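Local coordinates for beta-lactamase (PDB 6N1N), which probably hydrolyses beta-lactam antibiotics to substituted beta-amino acids, as a class D beta-lactamase of the serine acyl-enzyme type, at residues M176-E179 and T185-G188; G205-E208 and V213-F216; R235-L238 and F243-L246. One frame throughout, in Å; residues are numbered along the deposited sequence.

Interaction 1: residues M176-E179 and T185-G188; sequences MINE and TLRG
Asn-178 and Glu-179 both face Leu-186 in a classic beta bulge, where the antiparallel strands 177-179 and 185-188 run at 117° to each other. The backbone of Leu-186 is held at both its N and its O. Its N donates to Glu-179 O at 2.8 Å, and the bond is nearly straight. Its O receives Asn-178 N at 3.0 Å and, more weakly, Glu-179 N. Two donors thus share one carbonyl, which is how the bulge takes up the extra residue. The carbonyl of Met-176, here selenomethionine, adds a CA-H...O contact, with Arg-187 CA 3.2 Å from Met-176 O.

Ile-177 and Arg-187 lie side by side and point the same way. The Arg-187 chain is extended from CG to NE, which carries its guanidinium out alongside the isoleucine. Ile-177 CG1 sits over one face of that group, 3.4 Å above its plane and toward the rim. Ile-177 CD1 reaches Arg-187 NH2 at 3.5 Å. Met-176 crosses the arginine chain at about a right angle, with Met-176 CB 3.8 Å from Arg-187 CG. The other branch of the isoleucine, Ile-177 CG2, touches Thr-185 CG2 at 4.0 Å. Leu-186 turns to the other face of the sheet, where its CD2 meets Glu-179 CB.

The hairpin lies at the edge of the sheet. Arg-187 is bound by Lys-173 O and by a salt bridge to Glu-208 of strand 198-209. Glu-179 hydrogen-bonds to Tyr-184 and forms a salt bridge with Lys-236, and with Leu-186 it packs against helix 228-245.

Interaction 2: residues G205-E208 and V213-F216; sequences GYIE and VYFF
Tyr-206 and Phe-215 lie side by side on one face of an antiparallel beta hairpin in the central sheet of the serine beta-lactamase fold. They form a non-hydrogen-bonded pair. The side chains point the same way, but their rings meet obliquely, with planes at 41° and centroids 5.2 Å apart. Phe-215 CD1 comes closest to Tyr-206 CB, at 3.5 Å. Val-213 comes from the same side of the tyrosine ring plane but farther along, its CG1 touching Tyr-206 CD1. This face is covered by helix 147-159, from which Tyr-158 meets the Tyr-206 ring edge-to-face.

Ile-207, Tyr-214 and Phe-216 occupy the opposite face. The Ile-207 and Tyr-214 side chains cross at a slant, with Ile-207 CG2 3.7 Å from Tyr-214 CB. The Tyr-214 side chain also packs on Ile-27 and Asp-29 of strand 22-29. Ile-207 and Tyr-214 are joined by two backbone hydrogen bonds, and so are Gly-205 and Phe-216.

Phe-216 leans across the hairpin. Its CG stands between the backbone N and the carbonyl carbon (chi1 63°), and the ring is thereby laid over Gly-205. Gly-205 CA makes a CH-pi contact, 4.0 Å from the ring centroid and 24° off the normal. With no side chain on Gly-205, the ring lies directly on the backbone, with Gly-205 N 3.5 Å above its plane. Phe-216 CE2 ends 3.2 Å from Tyr-206 N.

Interaction 3: residues R235-L238 and F243-L246; sequences RKQL and FREL. With SO4 (sulfate ion), chain C.
Gln-237 and Arg-244 meet through one hydrogen bond along the outside of helix 228-245, two turns apart. The glutamine side chain sets off away from the later segment. Its CB and CG run out with CG opposite the backbone N. The chain then bends at chi2, 60°, and CD swings round toward Arg-244. Gln-237 CD lies 3.8 Å from Arg-244 NH2, at the edge of the guanidinium. OE1 makes the contact itself: it accepts from Arg-244 NH2 at 2.6 Å, a short bond with an angle of 147° at the hydrogen. OE1 is in the guanidinium plane, while the donor is tilted slightly from the plane of the amide carbonyl. The arginine starts toward the glutamine and bends at chi3. The two side chains cross at about a right angle, yet the amide and guanidinium planes are 23° apart.

Arg-235 points elsewhere, to a sulfate probably taken from the crystallisation liquor. Its NH1 and NH2 both donate to SO4 O4, at 3.1 Å and 3.2 Å. The same sulfate is bonded to Thr-190 and to Ser-51, the predicted acylated serine, which is consistent with the anion lying in the active site.

The helix packs against the sheet. Lys-236 lies on Tyr-203 of strand 198-209 and Leu-186 of strand 184-195, and Leu-238 packs on helix 11-18.

The three contacts follow one another along the chain. Interactions 1 and 2 have centres about 9 Å apart and share one sheet, in which strands 184-195 and 198-209 are neighbours. Two probable backbone hydrogen bonds join them, Arg-187 O to Tyr-206 N and Thr-185 O to Glu-208 N. Interaction 3 belongs to helix 228-245, which lies against that sheet. Its centre is about 14 Å from interaction 1 and about 12 Å from interaction 2. A salt bridge between Lys-236 and Glu-179 ties it to the first, and Phe-243 packing on Phe-216 and Ile-207 ties it to the second. The C-terminal helix is thus fastened to both hairpins of one sheet.

Interaction 1: residues M176-E179 and T185-G188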
loop_
_atom_site.group_PDB
_atom_site.type_symbol
_atom_site.label_atom_id
_atom_site.label_comp_id
_atom_site.label_asym_id
_atom_site.label_seq_id
_atom_site.Cartn_x
_atom_site.Cartn_y
_atom_site.Cartn_z
HETATM N N MSE A 176 2.811 -10.525 0.745
HETATM C CA MSE A 176 1.710 -9.575 0.817
HETATM C C MSE A 176 0.409 -10.150 1.413
HETATM O O MSE A 176 -0.494 -9.391 1.784
HETATM C CB MSE A 176 1.399 -9.013 -0.572
HETATM C CG MSE A 176 2.407 -8.028 -1.061
HETATM SE SE MSE A 176 1.950 -7.501 -2.925
HETATM C CE MSE A 176 0.392 -6.394 -2.524
ATOM N N ILE A 177 0.311 -11.471 1.476
ATOM C CA ILE A 177 -0.912 -12.092 1.985
ATOM C C ILE A 177 -0.998 -11.835 3.481
ATOM O O ILE A 177 -0.197 -12.361 4.255
ATOM C CB ILE A 177 -0.964 -13.593 1.716
ATOM C CG1 ILE A 177 -0.898 -13.821 0.221
ATOM C CG2 ILE A 177 -2.235 -14.188 2.368
ATOM C CD1 ILE A 177 -0.710 -15.311 -0.141
ATOM N N ASN A 178 -2.012 -11.121 3.905
ATOM C CA ASN A 178 -2.148 -10.998 5.335
ATOM C C ASN A 178 -3.451 -11.545 5.886
ATOM O O ASN A 178 -3.626 -11.518 7.094
ATOM C CB ASN A 178 -1.959 -9.553 5.784
ATOM C CG ASN A 178 -2.613 -8.576 4.880
ATOM O OD1 ASN A 178 -3.803 -8.626 4.673
ATOM N ND2 ASN A 178 -1.831 -7.637 4.368
ATOM N N GLU A 179 -4.354 -12.039 5.054
ATOM C CA GLU A 179 -5.492 -12.791 5.566
ATOM C C GLU A 179 -5.910 -13.736 4.458
ATOM O O GLU A 179 -6.037 -13.306 3.309
ATOM C CB GLU A 179 -6.653 -11.873 5.939
ATOM C CG GLU A 179 -7.756 -12.533 6.697
ATOM C CD GLU A 179 -8.585 -11.482 7.391
ATOM O OE1 GLU A 179 -8.016 -10.741 8.227
ATOM O OE2 GLU A 179 -9.778 -11.361 7.069
ATOM N N THR A 185 -8.507 -14.399 -0.524
ATOM C CA THR A 185 -7.116 -14.150 -0.176
ATOM C C THR A 185 -6.917 -12.649 -0.277
ATOM O O THR A 185 -7.087 -12.068 -1.359
ATOM C CB THR A 185 -6.134 -14.865 -1.107
ATOM O OG1 THR A 185 -6.362 -16.268 -1.028
ATOM C CG2 THR A 185 -4.691 -14.569 -0.717
ATOM N N LEU A 186 -6.584 -12.037 0.848
ATOM C CA LEU A 186 -6.424 -10.604 0.955
ATOM C C LEU A 186 -4.951 -10.231 1.029
ATOM O O LEU A 186 -4.206 -10.753 1.862
ATOM C CB LEU A 186 -7.167 -10.115 2.200
ATOM C CG LEU A 186 -6.987 -8.654 2.585
ATOM C CD1 LEU A 186 -7.606 -7.724 1.496
ATOM C CD2 LEU A 186 -7.574 -8.382 3.973
ATOM N N ARG A 187 -4.537 -9.311 0.162
ATOM C CA ARG A 187 -3.226 -8.678 0.226
ATOM C C ARG A 187 -3.461 -7.189 0.464
ATOM O O ARG A 187 -4.031 -6.507 -0.382
ATOM C CB ARG A 187 -2.450 -8.902 -1.069
ATOM C CG ARG A 187 -2.086 -10.333 -1.316
ATOM C CD ARG A 187 -1.587 -10.562 -2.726
ATOM N NE ARG A 187 -1.077 -11.916 -2.914
ATOM C CZ ARG A 187 -1.796 -12.963 -3.284
ATOM N NH1 ARG A 187 -3.090 -12.832 -3.515
ATOM N NH2 ARG A 187 -1.206 -14.152 -3.415
ATOM N N GLY A 188 -3.098 -6.685 1.638
ATOM C CA GLY A 188 -3.333 -5.282 1.918
ATOM C C GLY A 188 -2.240 -4.732 2.802
ATOM O O GLY A 188 -1.724 -5.464 3.655
#

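Interaction 2: residues G205-E208 and V213-F216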
loop_
_atom_site.group_PDB
_atom_site.type_symbol
_atom_site.label_atom_id
_atom_site.label_comp_id
_atom_site.label_asym_id
_atom_site.label_seq_id
_atom_site.Cartn_x
_atom_site.Cartn_y
_atom_site.Cartn_z
ATOM N N GLY A 205 -4.214 -2.507 -1.706
ATOM C CA GLY A 205 -3.905 -3.888 -2.026
ATOM C C GLY A 205 -4.902 -4.455 -3.019
ATOM O O GLY A 205 -5.456 -3.732 -3.845
ATOM N N TYR A 206 -5.110 -5.764 -2.921
ATOM C CA TYR A 206 -6.115 -6.417 -3.740
ATOM C C TYR A 206 -6.582 -7.671 -3.027
ATOM O O TYR A 206 -5.856 -8.270 -2.229
ATOM C CB TYR A 206 -5.616 -6.719 -5.164
ATOM C CG TYR A 206 -4.470 -7.703 -5.396
ATOM C CD1 TYR A 206 -4.717 -9.060 -5.600
ATOM C CD2 TYR A 206 -3.165 -7.268 -5.521
ATOM C CE1 TYR A 206 -3.683 -9.952 -5.894
ATOM C CE2 TYR A 206 -2.104 -8.174 -5.786
ATOM C CZ TYR A 206 -2.375 -9.515 -5.963
ATOM O OH TYR A 206 -1.349 -10.406 -6.270
ATOM N N ILE A 207 -7.812 -8.053 -3.327
ATOM C CA ILE A 207 -8.453 -9.209 -2.731
ATOM C C ILE A 207 -8.910 -10.120 -3.856
ATOM O O ILE A 207 -9.564 -9.671 -4.804
ATOM C CB ILE A 207 -9.622 -8.810 -1.810
ATOM C CG1 ILE A 207 -10.136 -10.065 -1.079
ATOM C CG2 ILE A 207 -10.774 -8.088 -2.544
ATOM C CD1 ILE A 207 -11.146 -9.746 0.071
ATOM N N GLU A 208 -8.545 -11.396 -3.746
ATOM C CA GLU A 208 -8.983 -12.455 -4.655
ATOM C C GLU A 208 -10.239 -13.083 -4.066
ATOM O O GLU A 208 -10.199 -13.665 -2.975
ATOM C CB GLU A 208 -7.880 -13.503 -4.829
ATOM C CG GLU A 208 -6.626 -12.933 -5.501
ATOM C CD GLU A 208 -5.401 -13.839 -5.559
ATOM O OE1 GLU A 208 -5.163 -14.611 -4.608
ATOM O OE2 GLU A 208 -4.639 -13.753 -6.569
ATOM N N VAL A 213 -10.796 -10.530 -9.055
ATOM C CA VAL A 213 -9.833 -9.775 -8.259
ATOM C C VAL A 213 -10.371 -8.357 -8.116
ATOM O O VAL A 213 -10.768 -7.734 -9.104
ATOM C CB VAL A 213 -8.433 -9.713 -8.892
ATOM C CG1 VAL A 213 -7.414 -9.145 -7.896
ATOM C CG2 VAL A 213 -7.994 -11.053 -9.341
ATOM N N TYR A 214 -10.333 -7.831 -6.900
ATOM C CA TYR A 214 -10.750 -6.462 -6.615
ATOM C C TYR A 214 -9.551 -5.709 -6.043
ATOM O O TYR A 214 -9.097 -5.987 -4.927
ATOM C CB TYR A 214 -11.940 -6.424 -5.652
ATOM C CG TYR A 214 -13.120 -7.210 -6.170
ATOM C CD1 TYR A 214 -14.121 -6.606 -6.940
ATOM C CD2 TYR A 214 -13.213 -8.586 -5.956
ATOM C CE1 TYR A 214 -15.158 -7.331 -7.444
ATOM C CE2 TYR A 214 -14.261 -9.319 -6.461
ATOM C CZ TYR A 214 -15.228 -8.699 -7.196
ATOM O OH TYR A 214 -16.271 -9.447 -7.659
ATOM N N PHE A 215 -9.049 -4.746 -6.822
ATOM C CA PHE A 215 -7.990 -3.856 -6.361
ATOM C C PHE A 215 -8.593 -2.712 -5.577
ATOM O O PHE A 215 -9.682 -2.239 -5.900
ATOM C CB PHE A 215 -7.203 -3.348 -7.565
ATOM C CG PHE A 215 -6.522 -4.453 -8.324
ATOM C CD1 PHE A 215 -5.228 -4.803 -8.020
ATOM C CD2 PHE A 215 -7.202 -5.205 -9.266
ATOM C CE1 PHE A 215 -4.619 -5.847 -8.667
ATOM C CE2 PHE A 215 -6.593 -6.244 -9.912
ATOM C CZ PHE A 215 -5.297 -6.571 -9.630
ATOM N N PHE A 216 -7.897 -2.271 -4.514
ATOM C CA PHE A 216 -8.488 -1.246 -3.665
ATOM C C PHE A 216 -7.459 -0.260 -3.140
ATOM O O PHE A 216 -6.293 -0.580 -2.948
ATOM C CB PHE A 216 -9.255 -1.862 -2.466
ATOM C CG PHE A 216 -8.400 -2.651 -1.520
ATOM C CD1 PHE A 216 -7.808 -2.066 -0.417
ATOM C CD2 PHE A 216 -8.189 -3.988 -1.736
ATOM C CE1 PHE A 216 -7.012 -2.807 0.445
ATOM C CE2 PHE A 216 -7.409 -4.731 -0.880
ATOM C CZ PHE A 216 -6.808 -4.127 0.210
#

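Interaction 3: residues R235-L238 and F243-L246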
loop_
_atom_site.group_PDB
_atom_site.type_symbol
_atom_site.label_atom_id
_atom_site.label_comp_id
_atom_site.label_asym_id
_atom_site.label_seq_id
_atom_site.Cartn_x
_atom_site.Cartn_y
_atom_site.Cartn_z
ATOM N N ARG A 235 -9.041 1.012 9.907
ATOM C CA ARG A 235 -8.931 1.147 8.457
ATOM C C ARG A 235 -9.171 -0.167 7.724
ATOM O O ARG A 235 -9.791 -0.176 6.653
ATOM C CB ARG A 235 -7.567 1.725 8.072
ATOM C CG ARG A 235 -6.376 0.894 8.470
ATOM C CD ARG A 235 -5.151 1.766 8.481
ATOM N NE ARG A 235 -4.145 1.343 9.440
ATOM C CZ ARG A 235 -2.902 1.814 9.460
ATOM N NH1 ARG A 235 -2.515 2.703 8.552
ATOM N NH2 ARG A 235 -2.042 1.379 10.368
ATOM N N LYS A 236 -8.698 -1.285 8.267
ATOM C CA LYS A 236 -8.915 -2.555 7.572
ATOM C C LYS A 236 -10.381 -2.975 7.663
ATOM O O LYS A 236 -10.983 -3.377 6.657
ATOM C CB LYS A 236 -7.959 -3.608 8.134
ATOM C CG LYS A 236 -8.419 -5.043 7.945
ATOM C CD LYS A 236 -7.235 -5.998 7.902
ATOM C CE LYS A 236 -7.646 -7.410 8.277
ATOM N NZ LYS A 236 -8.978 -7.754 7.713
ATOM N N GLN A 237 -11.009 -2.786 8.830
ATOM C CA GLN A 237 -12.419 -3.128 8.971
ATOM C C GLN A 237 -13.314 -2.257 8.089
ATOM O O GLN A 237 -14.291 -2.753 7.522
ATOM C CB GLN A 237 -12.848 -3.017 10.437
ATOM C CG GLN A 237 -14.316 -3.326 10.673
ATOM C CD GLN A 237 -14.723 -4.735 10.244
ATOM O OE1 GLN A 237 -15.834 -4.935 9.777
ATOM N NE2 GLN A 237 -13.827 -5.714 10.423
ATOM N N LEU A 238 -12.997 -0.964 7.954
ATOM C CA LEU A 238 -13.727 -0.114 7.013
ATOM C C LEU A 238 -13.669 -0.690 5.598
ATOM O O LEU A 238 -14.676 -0.709 4.877
ATOM C CB LEU A 238 -13.126 1.297 7.032
ATOM C CG LEU A 238 -13.788 2.376 6.167
ATOM C CD1 LEU A 238 -13.367 3.764 6.668
ATOM C CD2 LEU A 238 -13.459 2.269 4.674
ATOM N N PHE A 243 -16.293 -3.889 1.135
ATOM C CA PHE A 243 -16.418 -5.118 0.353
ATOM C C PHE A 243 -17.774 -5.796 0.589
ATOM O O PHE A 243 -18.427 -6.248 -0.363
ATOM C CB PHE A 243 -15.300 -6.122 0.692
ATOM C CG PHE A 243 -13.896 -5.684 0.333
ATOM C CD1 PHE A 243 -13.630 -4.751 -0.652
ATOM C CD2 PHE A 243 -12.817 -6.258 1.005
ATOM C CE1 PHE A 243 -12.308 -4.388 -0.947
ATOM C CE2 PHE A 243 -11.506 -5.888 0.689
ATOM C CZ PHE A 243 -11.270 -4.964 -0.297
ATOM N N ARG A 244 -18.205 -5.890 1.852
ATOM C CA ARG A 244 -19.490 -6.520 2.140
ATOM C C ARG A 244 -20.633 -5.719 1.540
ATOM O O ARG A 244 -21.589 -6.292 1.021
ATOM C CB ARG A 244 -19.674 -6.694 3.654
ATOM C CG ARG A 244 -18.757 -7.802 4.204
ATOM C CD ARG A 244 -19.084 -8.216 5.632
ATOM N NE ARG A 244 -18.800 -7.135 6.563
ATOM C CZ ARG A 244 -17.665 -6.998 7.259
ATOM N NH1 ARG A 244 -16.685 -7.888 7.164
ATOM N NH2 ARG A 244 -17.526 -5.959 8.060
ATOM N N GLU A 245 -20.558 -4.391 1.612
ATOM C CA GLU A 245 -21.597 -3.561 1.007
ATOM C C GLU A 245 -21.727 -3.844 -0.487
ATOM O O GLU A 245 -22.844 -3.889 -1.027
ATOM C CB GLU A 245 -21.285 -2.086 1.267
ATOM C CG GLU A 245 -22.182 -1.109 0.536
ATOM C CD GLU A 245 -23.607 -1.154 1.022
ATOM O OE1 GLU A 245 -23.819 -1.212 2.260
ATOM O OE2 GLU A 245 -24.507 -1.127 0.154
ATOM N N LEU A 246 -20.613 -4.098 -1.155
ATOM C CA LEU A 246 -20.583 -4.339 -2.590
ATOM C C LEU A 246 -20.798 -5.801 -2.968
ATOM O O LEU A 246 -20.758 -6.119 -4.161
ATOM C CB LEU A 246 -19.242 -3.864 -3.178
ATOM C CG LEU A 246 -19.015 -2.355 -3.068
ATOM C CD1 LEU A 246 -17.575 -1.972 -3.341
ATOM C CD2 LEU A 246 -19.929 -1.585 -4.007
HETATM S S SO4 C . 1.642 1.469 9.205
HETATM O O1 SO4 C . 1.729 1.436 10.668
HETATM O O2 SO4 C . 2.956 1.853 8.618
HETATM O O3 SO4 C . 1.319 0.133 8.714
HETATM O O4 SO4 C . 0.594 2.426 8.841
#